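Synaptic vesicle membrane protein VAT-1 homolog-like (Homo sapiens, PDB 4A27) probably acts as an oxidoreductase of the quinone oxidoreductase subfamily within the zinc-containing alcohol dehydrogenase family. Local coordinates at residues Leu42-Leu47 with Ala325-His330; Asp86-Phe91 with Phe107-Asp113; Phe127-Val132 with Val296-Leu300; Glu207-Val212 with Ser226-Pro230; Leu316-Glu321 with Val342-Pro346. All coordinates share one frame. Residue numbers count along the deposited sequence, not the author numbering.

The five contacts trace the two-domain architecture of a medium-chain dehydrogenase. Contact 2 is a strand pair in the GroES-like part, and contact 4 lies at the start of strand 209-215 of the parallel Rossmann-like sheet, with centres about 37 Å apart. Contact 3 lies between them: its helix 290-305 packs through Val297 on Tyr109 and Met89 of contact 2. Contact 1 joins helix 322-330 to the GroES-like part; contact 5, its centre about 15 Å away, ties two late pieces of the chain together, and the two touch where Trp317 packs on Ala325 and Arg328. Along the chain, contacts 2, 3 and 4 all fall between the two halves of contact 1, whereas contact 5 alternates with it. The C-terminal region thus returns to the domain where the chain began.

Contact 1 of 5, residues Leu42-Leu47 with Ala325-His330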
# COMPACT_ATOMS: atom_id res chain seq x y z
N LEU A 42 5.11 28.33 3.88
CA LEU A 42 6.36 27.91 4.55
C LEU A 42 6.28 26.43 4.84
O LEU A 42 5.29 25.96 5.44
CB LEU A 42 6.53 28.69 5.84
CG LEU A 42 7.66 29.69 5.85
CD1 LEU A 42 7.15 31.02 6.27
CD2 LEU A 42 8.74 29.16 6.80
N ASN A 43 7.27 25.68 4.36
CA ASN A 43 7.30 24.26 4.58
C ASN A 43 8.60 23.85 5.25
O ASN A 43 9.64 24.49 5.09
CB ASN A 43 7.10 23.51 3.25
CG ASN A 43 5.73 23.79 2.63
OD1 ASN A 43 4.75 23.19 3.03
ND2 ASN A 43 5.67 24.72 1.64
N PHE A 44 8.56 22.73 5.95
CA PHE A 44 9.74 22.23 6.62
C PHE A 44 10.93 22.05 5.68
O PHE A 44 12.06 22.32 6.07
CB PHE A 44 9.45 20.90 7.30
CG PHE A 44 10.46 20.55 8.35
CD1 PHE A 44 10.36 21.11 9.63
CD2 PHE A 44 11.53 19.70 8.05
CE1 PHE A 44 11.32 20.81 10.61
CE2 PHE A 44 12.48 19.38 9.03
CZ PHE A 44 12.38 19.94 10.32
N ILE A 45 10.68 21.57 4.46
CA ILE A 45 11.73 21.45 3.47
C ILE A 45 12.52 22.78 3.25
O ILE A 45 13.76 22.76 3.02
CB ILE A 45 11.16 20.89 2.13
CG1 ILE A 45 12.29 20.49 1.17
CG2 ILE A 45 10.24 21.92 1.46
CD1 ILE A 45 13.09 19.29 1.62
N ASP A 46 11.84 23.92 3.37
CA ASP A 46 12.50 25.23 3.26
C ASP A 46 13.62 25.38 4.30
O ASP A 46 14.68 25.97 4.02
CB ASP A 46 11.50 26.42 3.33
CG ASP A 46 10.36 26.33 2.28
OD1 ASP A 46 10.65 26.04 1.10
OD2 ASP A 46 9.18 26.58 2.61
N LEU A 47 13.41 24.85 5.50
CA LEU A 47 14.46 24.86 6.53
C LEU A 47 15.64 23.98 6.13
O LEU A 47 16.79 24.32 6.39
CB LEU A 47 13.93 24.42 7.89
CG LEU A 47 13.09 25.45 8.62
CD1 LEU A 47 11.79 25.69 7.83
CD2 LEU A 47 12.82 24.99 10.06
N ALA A 325 9.69 33.29 11.22
CA ALA A 325 8.76 32.23 10.92
C ALA A 325 9.47 30.86 10.90
O ALA A 325 8.94 29.88 11.42
CB ALA A 325 8.09 32.49 9.61
N MET A 326 10.63 30.79 10.25
CA MET A 326 11.41 29.56 10.21
C MET A 326 11.77 29.07 11.59
O MET A 326 11.72 27.86 11.86
CB MET A 326 12.69 29.75 9.42
CG MET A 326 12.46 29.57 7.95
SD MET A 326 14.01 29.50 7.07
CE MET A 326 13.52 28.63 5.60
N GLN A 327 12.11 30.01 12.45
CA GLN A 327 12.46 29.68 13.83
C GLN A 327 11.29 29.04 14.49
O GLN A 327 11.42 28.03 15.19
CB GLN A 327 12.85 30.94 14.58
CG GLN A 327 13.25 30.70 16.02
CD GLN A 327 14.58 29.92 16.11
OE1 GLN A 327 15.58 30.34 15.53
NE2 GLN A 327 14.57 28.77 16.81
N ARG A 328 10.10 29.59 14.26
CA ARG A 328 8.89 29.01 14.87
C ARG A 328 8.61 27.57 14.40
O ARG A 328 8.20 26.73 15.19
CB ARG A 328 7.71 29.93 14.61
CG ARG A 328 6.36 29.51 15.25
CD ARG A 328 5.34 30.59 14.89
NE ARG A 328 3.95 30.25 15.23
CZ ARG A 328 3.28 30.76 16.26
NH1 ARG A 328 3.86 31.60 17.13
NH2 ARG A 328 2.01 30.41 16.45
N ILE A 329 8.83 27.29 13.12
CA ILE A 329 8.66 25.93 12.60
C ILE A 329 9.71 24.99 13.20
O ILE A 329 9.40 23.87 13.59
CB ILE A 329 8.81 25.87 11.06
CG1 ILE A 329 7.65 26.59 10.38
CG2 ILE A 329 8.85 24.43 10.58
CD1 ILE A 329 7.86 26.76 8.90
N HIS A 330 10.95 25.47 13.31
CA HIS A 330 11.98 24.69 13.98
C HIS A 330 11.58 24.36 15.42
O HIS A 330 11.75 23.25 15.86
CB HIS A 330 13.31 25.42 13.94
CG HIS A 330 14.40 24.74 14.72
ND1 HIS A 330 14.92 23.51 14.36
CD2 HIS A 330 15.06 25.11 15.85
CE1 HIS A 330 15.85 23.16 15.23
NE2 HIS A 330 15.96 24.11 16.14
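Helix 322-330 lies against the end of strand 32-42 and the first turn of helix 44-51, the two sides meeting as interlocking apolar surfaces. Leu47 supplies one bump: its CD2 drops into a hollow floored by the Met326 carbonyl (3.6 Å from CD2 to Met326 O) and walled by Ile329 CG2 at 4.0 Å and His330 CB at 3.9 Å. Leu42 supplies another, its CD2 lodged between Ile329 CD1 (3.3 Å) and Met326 CG (3.9 Å), while its CD1 rests on Ala325 CB at 3.8 Å. In return, the long Met326 side chain reaches across to the helical turn, bringing CE to 3.3 Å from Asp46 O and 3.8 Å from Asp46 CB. Phe44 closes the margin, with CD1 3.8 Å from Ile329 CG2. The turn that presents these groups is held by Asn43 N donating to Asp46 OD2 (2.7 Å), and strand 337-341 adds Leu338 against both Leu42 and Ile329. No hydrogen bond or salt bridge crosses between the two segments, so shape fit and the burial of aliphatic groups hold this C-terminal helix to the GroES-like part.

Contact 2 of 5, residues Asp86-Phe91 with Phe107-Asp113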
# COMPACT_ATOMS: atom_id res chain seq x y z
N ASP A 86 -7.12 35.65 -13.35
CA ASP A 86 -7.50 34.40 -12.68
C ASP A 86 -6.70 34.24 -11.37
O ASP A 86 -5.52 34.52 -11.31
CB ASP A 86 -7.25 33.18 -13.59
CG ASP A 86 -8.35 32.96 -14.64
OD1 ASP A 86 -9.47 33.53 -14.52
OD2 ASP A 86 -8.10 32.20 -15.60
N ARG A 87 -7.39 33.85 -10.32
CA ARG A 87 -6.78 33.68 -9.01
C ARG A 87 -6.35 32.25 -8.93
O ARG A 87 -7.14 31.36 -9.23
CB ARG A 87 -7.80 34.02 -7.93
CG ARG A 87 -8.30 35.45 -8.04
CD ARG A 87 -9.50 35.73 -7.18
NE ARG A 87 -9.15 35.82 -5.76
CZ ARG A 87 -9.33 34.88 -4.84
NH1 ARG A 87 -9.85 33.69 -5.13
NH2 ARG A 87 -8.93 35.13 -3.61
N VAL A 88 -5.09 32.01 -8.54
CA VAL A 88 -4.52 30.67 -8.60
C VAL A 88 -3.63 30.32 -7.41
O VAL A 88 -3.18 31.20 -6.67
CB VAL A 88 -3.72 30.53 -9.87
CG1 VAL A 88 -4.66 30.69 -11.06
CG2 VAL A 88 -2.56 31.60 -9.87
N MET A 89 -3.40 29.03 -7.25
CA MET A 89 -2.36 28.54 -6.36
C MET A 89 -1.49 27.64 -7.20
O MET A 89 -1.92 27.13 -8.24
CB MET A 89 -2.97 27.78 -5.18
CG MET A 89 -3.73 26.52 -5.54
SD MET A 89 -4.63 25.78 -4.14
CE MET A 89 -5.71 24.64 -5.04
N ALA A 90 -0.25 27.42 -6.76
CA ALA A 90 0.70 26.81 -7.67
C ALA A 90 1.88 26.26 -6.94
O ALA A 90 2.25 26.76 -5.88
CB ALA A 90 1.17 27.85 -8.73
N PHE A 91 2.43 25.18 -7.49
CA PHE A 91 3.69 24.64 -7.04
C PHE A 91 4.74 25.27 -7.91
O PHE A 91 4.51 25.51 -9.09
CB PHE A 91 3.77 23.11 -7.24
CG PHE A 91 2.88 22.31 -6.34
CD1 PHE A 91 3.21 22.11 -5.01
CD2 PHE A 91 1.72 21.69 -6.82
CE1 PHE A 91 2.39 21.36 -4.20
CE2 PHE A 91 0.91 20.93 -6.00
CZ PHE A 91 1.25 20.75 -4.71
N PHE A 107 1.36 22.86 -13.13
CA PHE A 107 1.45 23.03 -11.69
C PHE A 107 0.57 24.14 -11.11
O PHE A 107 0.74 24.55 -9.96
CB PHE A 107 2.89 23.26 -11.29
CG PHE A 107 3.81 22.23 -11.79
CD1 PHE A 107 3.59 20.88 -11.52
CD2 PHE A 107 4.90 22.60 -12.58
CE1 PHE A 107 4.47 19.91 -11.99
CE2 PHE A 107 5.77 21.65 -13.07
CZ PHE A 107 5.57 20.31 -12.79
N VAL A 108 -0.38 24.61 -11.90
CA VAL A 108 -1.20 25.74 -11.50
C VAL A 108 -2.65 25.33 -11.40
O VAL A 108 -3.13 24.55 -12.21
CB VAL A 108 -1.08 26.93 -12.52
CG1 VAL A 108 -1.88 28.12 -12.04
CG2 VAL A 108 0.37 27.32 -12.71
N TYR A 109 -3.35 25.87 -10.41
CA TYR A 109 -4.73 25.48 -10.17
C TYR A 109 -5.53 26.68 -9.82
O TYR A 109 -5.13 27.48 -8.98
CB TYR A 109 -4.84 24.45 -9.03
CG TYR A 109 -3.74 23.44 -9.07
CD1 TYR A 109 -3.84 22.29 -9.82
CD2 TYR A 109 -2.56 23.65 -8.37
CE1 TYR A 109 -2.79 21.38 -9.87
CE2 TYR A 109 -1.54 22.77 -8.42
CZ TYR A 109 -1.63 21.65 -9.19
OH TYR A 109 -0.57 20.74 -9.19
N LYS A 110 -6.66 26.82 -10.49
CA LYS A 110 -7.57 27.91 -10.25
C LYS A 110 -8.20 27.71 -8.91
O LYS A 110 -8.57 26.61 -8.56
CB LYS A 110 -8.69 27.88 -11.29
CG LYS A 110 -8.22 28.17 -12.69
CD LYS A 110 -9.42 28.36 -13.59
CE LYS A 110 -9.04 28.78 -14.99
NZ LYS A 110 -10.26 28.95 -15.83
N ILE A 111 -8.33 28.79 -8.15
CA ILE A 111 -8.97 28.68 -6.86
C ILE A 111 -10.38 29.25 -6.89
O ILE A 111 -10.71 30.13 -7.69
CB ILE A 111 -8.08 29.25 -5.69
CG1 ILE A 111 -7.83 30.75 -5.85
CG2 ILE A 111 -6.76 28.47 -5.60
CD1 ILE A 111 -7.00 31.39 -4.72
N PRO A 112 -11.24 28.75 -6.01
CA PRO A 112 -12.57 29.34 -5.89
C PRO A 112 -12.56 30.77 -5.34
O PRO A 112 -11.66 31.13 -4.57
CB PRO A 112 -13.28 28.43 -4.87
CG PRO A 112 -12.36 27.29 -4.58
CD PRO A 112 -10.98 27.71 -5.00
N ASP A 113 -13.58 31.54 -5.70
CA ASP A 113 -13.72 32.94 -5.26
C ASP A 113 -13.80 33.06 -3.73
O ASP A 113 -13.37 34.06 -3.16
CB ASP A 113 -14.97 33.58 -5.90
CG ASP A 113 -14.88 33.70 -7.44
OD1 ASP A 113 -13.77 33.64 -8.02
OD2 ASP A 113 -15.94 33.85 -8.08
O HOH W 1 -11.26 32.80 -7.50
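Strands 87-91 and 108-110 run antiparallel, their axes 4.7 Å apart at closest approach and their directions 153° apart. Met89 and Tyr109 form the hydrogen-bonded pair, Met89 N to Tyr109 O and Tyr109 N to Met89 O both measuring 2.9 Å; Val88-Lys110 and Ala90-Val108 are the flanking non-hydrogen-bonded pairs. The ladder extends at both ends through Ile111 N to Arg87 O (3.0 Å) and Phe91 N to Phe107 O (3.1 Å). On one face Ala90 CB meets Val108 CG2 at 4.1 Å. On the other, Met89 CE lies 4.1 Å from Tyr109 CB, Met89 CG packs on Ile111 CG2 at 3.6 Å, and the Tyr109 OH approaches the edge of the Phe91 ring, 3.4 Å from Phe91 CD2. Arg87 bends over the end of the pair, where a water takes a hydrogen bond from its NH1 (2.9 Å) and donates to Ile111 O and Asp113 OD1 (2.7 Å each). The guanidinium also binds Met115 O and makes a cation-pi contact with Phe117. Asp86 OD2 makes a long salt bridge to Lys110 NZ, 3.9 Å, besides accepting from Glu83 N. Strand 87-91 pairs on its other edge with strand 67-75, making this antiparallel pairing part of the curled sheet of the GroES-like domain found across medium-chain dehydrogenases.

Contact 3 of 5, residues Phe127-Val132 with Val296-Leu300; sequences FVTAYV and VVEKL
This is a buried, nearly perpendicular helix-helix packing in the interior of the chain, between helix 124-137 and helix 290-305. Both segments are regular alpha-helix, with i to i+4 bonds such as Tyr131 N to Phe127 O (2.9 Å) and Leu300 N to Val296 O (2.8 Å). Their axes approach to 10.0 Å at a signed crossing angle of 102°, and the CA register sets Val128 against Val296 (6.5 Å) and Phe127 against Leu300 (7.4 Å). Leu300, with chi1 m and chi2 t, points into the other helix: its CD1 lies 3.7 Å from Phe127 CB and 3.8 Å from Val128 CG2, and its CD2 3.9 Å from Tyr131 CD2. In the medium-chain dehydrogenase fold these helices sit near the seam between the two domains; here helix 290-305 also bears on Tyr109 of the GroES-like part, whereas helix 124-137 packs on helix 154-163 and strand 274-278 of the Rossmann-like part. Val296, chi1 t, fits between Val128 CG1 (4.0 Å from Val296 CG1), Tyr131 CD1 (3.7 Å from Val296 CG1) and Val132 CG2 (3.9 Å from Val296 CG2). Val297 CG2 reaches Val128 CG2 at 3.6 Å. Tyr131, chi1 t, extends across the other helix until its OH is 3.1 Å from Lys299 CD, at the solvent-facing margin; no hydrogen bond links the segments.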
# COMPACT_ATOMS: atom_id res chain seq x y z
N PHE A 127 -2.46 19.55 1.82
CA PHE A 127 -3.63 18.75 1.52
C PHE A 127 -3.37 17.69 0.44
O PHE A 127 -3.92 16.58 0.53
CB PHE A 127 -4.86 19.59 1.22
CG PHE A 127 -5.53 20.12 2.47
CD1 PHE A 127 -5.01 21.24 3.12
CD2 PHE A 127 -6.63 19.47 3.01
CE1 PHE A 127 -5.59 21.71 4.31
CE2 PHE A 127 -7.23 19.94 4.20
CZ PHE A 127 -6.69 21.07 4.84
N VAL A 128 -2.53 17.99 -0.55
CA VAL A 128 -2.22 16.98 -1.54
C VAL A 128 -1.41 15.86 -0.85
O VAL A 128 -1.62 14.70 -1.11
CB VAL A 128 -1.45 17.56 -2.79
CG1 VAL A 128 -1.00 16.48 -3.69
CG2 VAL A 128 -2.35 18.55 -3.60
N THR A 129 -0.48 16.21 0.03
CA THR A 129 0.31 15.19 0.71
C THR A 129 -0.62 14.25 1.48
O THR A 129 -0.53 13.03 1.39
CB THR A 129 1.33 15.85 1.64
OG1 THR A 129 2.25 16.59 0.85
CG2 THR A 129 2.09 14.84 2.52
N ALA A 130 -1.49 14.84 2.25
CA ALA A 130 -2.45 14.12 3.07
C ALA A 130 -3.30 13.21 2.21
O ALA A 130 -3.47 12.04 2.50
CB ALA A 130 -3.33 15.13 3.82
N TYR A 131 -3.78 13.73 1.10
CA TYR A 131 -4.71 12.98 0.29
C TYR A 131 -3.99 11.80 -0.36
O TYR A 131 -4.49 10.65 -0.37
CB TYR A 131 -5.32 13.88 -0.79
CG TYR A 131 -6.45 13.25 -1.49
CD1 TYR A 131 -6.26 12.35 -2.53
CD2 TYR A 131 -7.76 13.50 -1.08
CE1 TYR A 131 -7.36 11.73 -3.15
CE2 TYR A 131 -8.81 12.90 -1.70
CZ TYR A 131 -8.62 12.01 -2.74
OH TYR A 131 -9.74 11.44 -3.36
N VAL A 132 -2.79 12.07 -0.87
CA VAL A 132 -2.11 11.06 -1.61
C VAL A 132 -1.71 9.92 -0.68
O VAL A 132 -1.80 8.73 -1.07
CB VAL A 132 -0.92 11.60 -2.41
CG1 VAL A 132 -0.23 10.45 -3.06
CG2 VAL A 132 -1.40 12.60 -3.49
N VAL A 296 -6.03 14.77 -7.83
CA VAL A 296 -6.12 15.00 -6.38
C VAL A 296 -6.59 16.41 -6.04
O VAL A 296 -7.54 16.58 -5.26
CB VAL A 296 -4.76 14.73 -5.71
CG1 VAL A 296 -4.73 15.20 -4.23
CG2 VAL A 296 -4.43 13.24 -5.88
N VAL A 297 -6.01 17.42 -6.67
CA VAL A 297 -6.41 18.82 -6.38
C VAL A 297 -7.88 19.10 -6.72
O VAL A 297 -8.59 19.80 -5.98
CB VAL A 297 -5.54 19.83 -7.09
CG1 VAL A 297 -6.16 21.22 -7.00
CG2 VAL A 297 -4.11 19.82 -6.52
N GLU A 298 -8.35 18.52 -7.81
CA GLU A 298 -9.75 18.69 -8.20
C GLU A 298 -10.69 18.11 -7.17
O GLU A 298 -11.67 18.76 -6.76
CB GLU A 298 -10.02 18.08 -9.57
CG GLU A 298 -9.41 18.87 -10.72
CD GLU A 298 -9.65 18.22 -12.11
OE1 GLU A 298 -10.36 17.19 -12.21
OE2 GLU A 298 -9.13 18.76 -13.12
N LYS A 299 -10.37 16.91 -6.68
CA LYS A 299 -11.14 16.35 -5.58
C LYS A 299 -10.98 17.19 -4.29
O LYS A 299 -11.95 17.44 -3.60
CB LYS A 299 -10.75 14.89 -5.31
CG LYS A 299 -11.02 13.92 -6.48
CD LYS A 299 -10.41 12.51 -6.17
CE LYS A 299 -10.06 11.67 -7.41
NZ LYS A 299 -8.75 10.92 -7.25
N LEU A 300 -9.76 17.62 -3.94
CA LEU A 300 -9.61 18.53 -2.75
C LEU A 300 -10.50 19.80 -2.89
O LEU A 300 -11.14 20.22 -1.93
CB LEU A 300 -8.16 18.92 -2.52
CG LEU A 300 -7.24 17.79 -2.08
CD1 LEU A 300 -5.80 18.18 -2.12
CD2 LEU A 300 -7.64 17.33 -0.58

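Contact 4 of 5, residues Glu207-Val212 with Ser226-Pro230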
# COMPACT_ATOMS: atom_id res chain seq x y z
N GLU A 207 -4.83 -4.23 19.03
CA GLU A 207 -4.16 -4.59 17.77
C GLU A 207 -3.35 -3.44 17.12
O GLU A 207 -2.44 -3.68 16.32
CB GLU A 207 -5.25 -5.11 16.81
CG GLU A 207 -6.26 -4.02 16.28
CD GLU A 207 -7.43 -3.74 17.23
OE1 GLU A 207 -7.21 -3.51 18.43
OE2 GLU A 207 -8.58 -3.74 16.76
N GLY A 208 -3.70 -2.21 17.46
CA GLY A 208 -3.01 -1.02 16.97
C GLY A 208 -3.81 -0.32 15.89
O GLY A 208 -5.06 -0.24 15.98
N VAL A 209 -3.10 0.16 14.85
CA VAL A 209 -3.76 0.90 13.77
C VAL A 209 -3.49 0.35 12.36
O VAL A 209 -2.52 -0.37 12.12
CB VAL A 209 -3.38 2.41 13.82
CG1 VAL A 209 -3.93 3.06 15.09
CG2 VAL A 209 -1.88 2.55 13.73
N ASP A 210 -4.37 0.74 11.43
CA ASP A 210 -4.23 0.39 10.04
C ASP A 210 -3.17 1.21 9.31
O ASP A 210 -2.49 0.68 8.42
CB ASP A 210 -5.57 0.59 9.32
CG ASP A 210 -6.65 -0.31 9.88
OD1 ASP A 210 -6.58 -1.51 9.59
OD2 ASP A 210 -7.52 0.18 10.65
N ILE A 211 -3.04 2.49 9.68
CA ILE A 211 -2.11 3.38 9.01
C ILE A 211 -1.35 4.22 10.02
O ILE A 211 -1.95 4.87 10.90
CB ILE A 211 -2.83 4.35 8.07
CG1 ILE A 211 -3.67 3.62 7.02
CG2 ILE A 211 -1.81 5.35 7.43
CD1 ILE A 211 -4.58 4.60 6.25
N VAL A 212 -0.02 4.24 9.88
CA VAL A 212 0.80 5.16 10.65
C VAL A 212 1.45 6.16 9.67
O VAL A 212 2.07 5.72 8.70
CB VAL A 212 1.90 4.46 11.48
CG1 VAL A 212 2.77 5.54 12.22
CG2 VAL A 212 1.29 3.48 12.51
N SER A 226 5.79 -1.27 15.16
CA SER A 226 5.16 -2.11 16.19
C SER A 226 3.70 -1.74 16.41
O SER A 226 2.94 -2.49 17.02
CB SER A 226 5.92 -1.96 17.52
N LEU A 227 3.31 -0.57 15.93
CA LEU A 227 1.96 -0.06 16.10
C LEU A 227 0.95 -0.63 15.06
O LEU A 227 -0.27 -0.52 15.21
CB LEU A 227 2.02 1.47 15.98
CG LEU A 227 2.40 2.40 17.12
CD1 LEU A 227 1.16 2.76 17.95
CD2 LEU A 227 3.54 1.81 17.96
N LEU A 228 1.44 -1.20 13.98
CA LEU A 228 0.56 -1.60 12.85
C LEU A 228 -0.22 -2.90 13.02
O LEU A 228 0.34 -3.94 13.39
CB LEU A 228 1.38 -1.75 11.58
CG LEU A 228 1.91 -0.48 10.95
CD1 LEU A 228 2.98 -0.90 9.93
CD2 LEU A 228 0.77 0.34 10.33
N LYS A 229 -1.53 -2.86 12.74
CA LYS A 229 -2.30 -4.07 12.56
C LYS A 229 -1.69 -4.89 11.39
O LYS A 229 -0.89 -4.37 10.63
CB LYS A 229 -3.77 -3.74 12.22
CG LYS A 229 -4.62 -3.10 13.31
CD LYS A 229 -6.08 -3.08 12.83
CE LYS A 229 -6.94 -2.01 13.54
NZ LYS A 229 -8.14 -1.61 12.68
N PRO A 230 -2.05 -6.19 11.26
CA PRO A 230 -1.75 -6.93 10.05
C PRO A 230 -2.35 -6.25 8.82
O PRO A 230 -3.47 -5.73 8.88
CB PRO A 230 -2.44 -8.31 10.28
CG PRO A 230 -2.61 -8.42 11.75
CD PRO A 230 -2.78 -7.01 12.25
O HOH W 2 -4.45 -3.09 8.33
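Ser226, whose OG is not modelled, leads into the contact without touching the other segment. Leu227 then begins the pairing: its carbonyl O accepts from Val209 N at 2.9 Å and also lies 3.3 Å from Gly208 CA in a CA-H...O contact. A side chain at Gly208 would clash with that oxygen, and the backbone angles there, phi 104° and psi -140°, themselves call for glycine. Leu227 CB also rests 4.1 Å from Val212 CG2. Leu228 forms a parallel bridge with Val209, their CA atoms 5.1 Å apart, and its CD2 lies 3.9 Å from Val212 CG2, next to Tyr234 of strand 232-237. At Lys229 the ladder continues with N donating to Val209 O, 2.8 Å. Its side chain stretches across the segment 207-212, its CE passing 3.5 Å from CG of the poorly ordered Glu207, and NZ forms a salt bridge with Asp210 OD2 at 2.8 Å. Pro230 ends the walk, its carbonyl O taking a hydrogen bond from a water that also donates to Asp210 OD1, 2.9 Å each. From here the chain turns into strand 232-237, which lies beside strand 209-215 in the parallel Rossmann-like sheet, while Arg289 of the second subunit packs on Glu207 and Lys229. Asp210 thus acts as a polar hub: with Ser145 N also bonded to OD2, its carboxylate ties the entry to strand 209-215 both to strand 145-148 and to the segment 226-230.

Contact 5 of 5, residues Leu316-Glu321 with Val342-Pro346. With EDO (1,2-ethanediol), chain D.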
# COMPACT_ATOMS: atom_id res chain seq x y z
N LEU A 316 0.58 34.78 9.86
CA LEU A 316 0.99 35.50 8.66
C LEU A 316 2.22 36.31 8.98
O LEU A 316 2.26 36.95 10.01
CB LEU A 316 -0.13 36.45 8.26
CG LEU A 316 -1.48 35.80 7.96
CD1 LEU A 316 -2.52 36.94 7.70
CD2 LEU A 316 -1.44 34.84 6.81
N TRP A 317 3.19 36.29 8.07
CA TRP A 317 4.44 36.96 8.24
C TRP A 317 4.78 37.84 7.06
O TRP A 317 4.56 37.47 5.90
CB TRP A 317 5.53 35.88 8.38
CG TRP A 317 5.25 34.95 9.48
CD1 TRP A 317 4.40 33.87 9.44
CD2 TRP A 317 5.71 35.06 10.82
NE1 TRP A 317 4.35 33.27 10.67
CE2 TRP A 317 5.14 33.99 11.54
CE3 TRP A 317 6.54 35.95 11.49
CZ2 TRP A 317 5.41 33.77 12.90
CZ3 TRP A 317 6.81 35.75 12.83
CH2 TRP A 317 6.26 34.64 13.52
N ALA A 318 5.41 38.98 7.37
CA ALA A 318 5.97 39.87 6.34
C ALA A 318 7.14 39.18 5.64
O ALA A 318 7.75 38.28 6.21
CB ALA A 318 6.47 41.21 6.99
N LEU A 319 7.47 39.59 4.43
CA LEU A 319 8.67 39.07 3.76
C LEU A 319 9.93 39.29 4.58
O LEU A 319 10.84 38.47 4.57
CB LEU A 319 8.87 39.69 2.38
CG LEU A 319 8.08 39.22 1.16
CD1 LEU A 319 8.61 40.01 0.02
CD2 LEU A 319 8.27 37.72 0.88
N GLU A 320 9.99 40.41 5.30
CA GLU A 320 11.11 40.73 6.19
C GLU A 320 11.19 39.78 7.38
O GLU A 320 12.21 39.77 8.08
CB GLU A 320 10.98 42.16 6.75
CG GLU A 320 11.38 43.31 5.81
CD GLU A 320 10.31 43.70 4.80
OE1 GLU A 320 9.23 43.06 4.77
OE2 GLU A 320 10.57 44.63 4.00
N GLU A 321 10.12 39.04 7.65
CA GLU A 321 10.03 38.25 8.90
C GLU A 321 10.25 36.75 8.68
O GLU A 321 9.91 35.94 9.53
CB GLU A 321 8.68 38.50 9.59
CG GLU A 321 8.52 39.93 10.19
CD GLU A 321 7.06 40.34 10.49
OE1 GLU A 321 6.10 39.73 9.94
OE2 GLU A 321 6.88 41.32 11.26
N VAL A 342 2.78 38.70 1.34
CA VAL A 342 3.59 39.74 0.65
C VAL A 342 3.14 41.20 1.01
O VAL A 342 3.99 42.07 1.14
CB VAL A 342 3.58 39.53 -0.88
CG1 VAL A 342 4.30 40.67 -1.58
CG2 VAL A 342 4.15 38.17 -1.22
N GLU A 343 1.84 41.44 1.20
CA GLU A 343 1.35 42.81 1.52
C GLU A 343 1.29 43.10 3.03
O GLU A 343 0.82 44.16 3.44
CB GLU A 343 -0.01 43.05 0.87
CG GLU A 343 0.10 43.10 -0.67
CD GLU A 343 -1.23 43.35 -1.41
OE1 GLU A 343 -2.28 43.55 -0.76
OE2 GLU A 343 -1.22 43.32 -2.65
N LYS A 344 1.79 42.19 3.86
CA LYS A 344 1.81 42.47 5.31
C LYS A 344 2.98 43.35 5.72
O LYS A 344 4.13 43.10 5.35
CB LYS A 344 1.76 41.18 6.14
CG LYS A 344 1.70 41.41 7.66
CD LYS A 344 1.29 40.16 8.43
CE LYS A 344 1.27 40.44 9.93
NZ LYS A 344 2.63 40.21 10.46
N THR A 345 2.68 44.42 6.46
CA THR A 345 3.73 45.27 6.95
C THR A 345 4.42 44.60 8.11
O THR A 345 3.71 44.06 8.96
CB THR A 345 3.17 46.58 7.56
OG1 THR A 345 2.07 47.06 6.77
CG2 THR A 345 4.30 47.62 7.66
N PRO A 346 5.76 44.72 8.21
CA PRO A 346 6.49 44.27 9.42
C PRO A 346 6.33 45.22 10.59
O PRO A 346 6.31 46.44 10.36
CB PRO A 346 7.96 44.25 8.97
CG PRO A 346 8.04 45.18 7.81
CD PRO A 346 6.68 45.18 7.14
C1 EDO D . 1.47 43.87 -4.17
O1 EDO D . 0.95 42.62 -4.65
C2 EDO D . 3.00 43.83 -3.97
O2 EDO D . 3.64 43.33 -5.17
O HOH W 3 5.64 41.93 3.36
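The C-terminal tail folds back over the turn that leads from strand 313-317 into helix 322-330, where Glu321 occupies the N-cap position. That turn is braced internally by Glu321 N to Ala318 O (2.9 Å) and by Ala318 N to Glu321 OE1 (2.8 Å). Lys344 lies over it, extended as far as CE, with chi4 m at the tip: NZ forms a salt bridge to Glu321 OE1 at 3.5 Å and a weak hydrogen bond to Leu316 O at 3.3 Å. Ala318 CB nestles against the tail, 3.4 Å from Lys344 O and 3.9 Å from Pro346 CB. A water accepts from Leu319 N (3.2 Å) and lies 2.8 Å from each of Val342 O and Lys344 O, bridging the two backbones. An ethanediol, probably from crystallisation, gives a weak bond from O1 to Glu343 OE2, 3.0 Å, an oxygen also salt-bridged to Lys38. The contact continues the parallel pair of strands 313-317 and 337-341 at their C-terminal ends, and Trp317 turns from the tail to pack on helix 322-330.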